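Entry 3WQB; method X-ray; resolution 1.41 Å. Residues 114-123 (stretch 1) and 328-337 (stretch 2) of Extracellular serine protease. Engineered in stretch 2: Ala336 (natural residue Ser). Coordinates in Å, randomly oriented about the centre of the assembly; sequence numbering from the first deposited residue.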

# COMPACT_ATOMS: atom_id res chain seq x y z
N ALA A 114 -17.29 2.23 -8.16
CA ALA A 114 -17.87 1.28 -7.20
C ALA A 114 -16.85 0.76 -6.20
O ALA A 114 -17.16 -0.07 -5.35
CB ALA A 114 -18.50 0.10 -7.95
N HIS A 115 -15.63 1.25 -6.31
CA HIS A 115 -14.50 0.67 -5.61
C HIS A 115 -14.63 0.86 -4.09
O HIS A 115 -14.50 -0.11 -3.32
CB HIS A 115 -13.25 1.33 -6.19
CG HIS A 115 -11.96 0.71 -5.77
ND1 HIS A 115 -11.21 1.18 -4.71
CD2 HIS A 115 -11.24 -0.29 -6.33
CE1 HIS A 115 -10.10 0.47 -4.61
NE2 HIS A 115 -10.08 -0.42 -5.60
N GLY A 116 -14.91 2.08 -3.67
CA GLY A 116 -14.99 2.41 -2.24
C GLY A 116 -16.17 1.72 -1.56
O GLY A 116 -16.08 1.33 -0.40
N THR A 117 -17.28 1.60 -2.28
CA THR A 117 -18.47 0.94 -1.77
C THR A 117 -18.21 -0.56 -1.62
O THR A 117 -18.60 -1.18 -0.62
CB THR A 117 -19.67 1.25 -2.67
OG1 THR A 117 -19.88 2.67 -2.66
CG2 THR A 117 -20.94 0.55 -2.20
N SER A 118 -17.51 -1.14 -2.59
CA SER A 118 -17.11 -2.55 -2.51
C SER A 118 -16.15 -2.81 -1.34
O SER A 118 -16.32 -3.77 -0.60
CB SER A 118 -16.50 -3.00 -3.84
OG SER A 118 -17.44 -2.94 -4.90
N VAL A 119 -15.15 -1.95 -1.20
CA VAL A 119 -14.24 -1.97 -0.05
C VAL A 119 -15.01 -1.94 1.27
O VAL A 119 -14.77 -2.76 2.17
CB VAL A 119 -13.24 -0.78 -0.13
CG1 VAL A 119 -12.50 -0.54 1.18
CG2 VAL A 119 -12.24 -1.00 -1.25
N SER A 120 -15.94 -0.99 1.38
CA SER A 120 -16.70 -0.79 2.60
C SER A 120 -17.49 -2.02 3.03
O SER A 120 -17.52 -2.34 4.21
CB SER A 120 -17.62 0.43 2.48
OG SER A 120 -16.83 1.60 2.30
N GLY A 121 -18.09 -2.71 2.06
CA GLY A 121 -18.86 -3.91 2.36
C GLY A 121 -18.02 -5.06 2.89
O GLY A 121 -18.47 -5.82 3.74
N ILE A 122 -16.81 -5.21 2.36
CA ILE A 122 -15.89 -6.23 2.87
C ILE A 122 -15.67 -5.99 4.37
O ILE A 122 -15.67 -6.93 5.17
CB ILE A 122 -14.58 -6.23 2.07
CG1 ILE A 122 -14.84 -6.75 0.65
CG2 ILE A 122 -13.50 -7.06 2.79
CD1 ILE A 122 -13.71 -6.45 -0.31
N ILE A 123 -15.48 -4.73 4.74
CA ILE A 123 -15.27 -4.40 6.15
C ILE A 123 -16.51 -4.58 7.00
O ILE A 123 -16.46 -5.24 8.04
CB ILE A 123 -14.77 -2.95 6.33
CG1 ILE A 123 -13.53 -2.68 5.47
CG2 ILE A 123 -14.45 -2.68 7.80
CD1 ILE A 123 -13.06 -1.26 5.51
N TYR A 328 -25.24 -5.97 -5.09
CA TYR A 328 -24.02 -6.72 -4.71
C TYR A 328 -23.24 -7.08 -5.96
O TYR A 328 -23.79 -7.11 -7.06
CB TYR A 328 -24.40 -7.97 -3.87
CG TYR A 328 -25.29 -7.51 -2.75
CD1 TYR A 328 -24.75 -6.93 -1.61
CD2 TYR A 328 -26.68 -7.53 -2.90
CE1 TYR A 328 -25.55 -6.42 -0.61
CE2 TYR A 328 -27.50 -7.02 -1.90
CZ TYR A 328 -26.93 -6.46 -0.76
OH TYR A 328 -27.72 -5.93 0.22
N ASN A 329 -21.94 -7.29 -5.80
CA ASN A 329 -21.13 -7.74 -6.94
C ASN A 329 -20.21 -8.88 -6.49
O ASN A 329 -20.02 -9.07 -5.29
CB ASN A 329 -20.36 -6.58 -7.60
CG ASN A 329 -19.16 -6.08 -6.78
OD1 ASN A 329 -18.16 -6.79 -6.63
ND2 ASN A 329 -19.24 -4.84 -6.30
N GLY A 330 -19.67 -9.63 -7.45
CA GLY A 330 -18.78 -10.75 -7.15
C GLY A 330 -17.41 -10.59 -7.77
O GLY A 330 -16.65 -11.56 -7.88
N VAL A 331 -17.08 -9.37 -8.20
CA VAL A 331 -15.85 -9.13 -8.95
C VAL A 331 -14.84 -8.23 -8.24
O VAL A 331 -13.75 -8.00 -8.75
CB VAL A 331 -16.14 -8.57 -10.37
CG1 VAL A 331 -16.96 -9.57 -11.18
CG2 VAL A 331 -16.82 -7.21 -10.28
N MET A 332 -15.20 -7.72 -7.06
CA MET A 332 -14.25 -6.91 -6.31
C MET A 332 -13.01 -7.74 -5.99
O MET A 332 -13.13 -8.91 -5.64
CB MET A 332 -14.90 -6.34 -5.05
CG MET A 332 -14.00 -5.46 -4.21
SD MET A 332 -13.29 -4.10 -5.15
CE MET A 332 -12.29 -3.34 -3.88
N ASN A 333 -11.83 -7.14 -6.11
CA ASN A 333 -10.60 -7.90 -5.99
C ASN A 333 -9.43 -6.98 -5.63
O ASN A 333 -9.63 -5.86 -5.18
CB ASN A 333 -10.32 -8.66 -7.29
CG ASN A 333 -9.98 -7.73 -8.44
OD1 ASN A 333 -10.10 -6.51 -8.31
ND2 ASN A 333 -9.52 -8.29 -9.55
N GLY A 334 -8.21 -7.48 -5.82
CA GLY A 334 -7.03 -6.65 -5.71
C GLY A 334 -6.45 -6.57 -4.31
O GLY A 334 -7.03 -7.05 -3.33
N THR A 335 -5.29 -5.94 -4.23
CA THR A 335 -4.80 -5.54 -2.92
C THR A 335 -5.78 -4.54 -2.31
O THR A 335 -5.79 -4.36 -1.09
CB THR A 335 -3.34 -5.06 -2.94
OG1 THR A 335 -3.18 -4.01 -3.90
CG2 THR A 335 -2.40 -6.21 -3.25
N ALA A 336 -6.64 -3.93 -3.13
CA ALA A 336 -7.74 -3.10 -2.60
C ALA A 336 -8.79 -3.89 -1.85
O ALA A 336 -9.63 -3.28 -1.17
CB ALA A 336 -8.43 -2.31 -3.66
N SER A 337 -8.79 -5.21 -2.00
CA SER A 337 -9.64 -6.11 -1.21
C SER A 337 -8.89 -6.71 -0.02
O SER A 337 -9.46 -6.95 1.03
CB SER A 337 -10.20 -7.22 -2.10
OG SER A 337 -11.20 -6.69 -2.96

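This is a small, buried, mostly apolar contact in which one side of a helix packs against a bent segment through Met332, with a single hydrogen bond between the stretches. Met332 has the largest covered area. Its CA-to-CB bond points toward the helix, and its long, flexible side chain reaches several residues there. Met332 CE lies 3.5 Å from Val119 CG2 and sits over one face of the His115 ring, 4.2 Å from the ring centroid, a CH-pi contact. Nearer the backbone, Met332 CG is 3.5 Å from Ser118 CB and 4.0 Å from Ile122 CD1. Ile122 CD1 also approaches Ser337 OG at 3.7 Å.

The hydrogen bond runs from Asn329 ND2 to Ser118 OG, at 3.0 Å. Ser118 OG in turn donates to Ala114 O, 2.9 Å away and one helical turn back. The hydroxyl thus accepts a hydrogen bond from the other stretch while staying tied to the residue just before its own helix. The side-chain amide of Asn329 uses both ends: ND2 donates to Ser118 OG, and Asn329 OD1 accepts from the backbone N of Val331 (3.2 Å) and of Met332 (3.1 Å), bracing the corner at Gly330.

Ala336 is an engineered replacement for Ser. Its CA-to-CB bond points toward the helix, and Ala336 CB lies 3.2 Å from His115 NE2. Ser337 OG donates to Asn333 O at 2.8 Å, so this buried hydroxyl is satisfied locally.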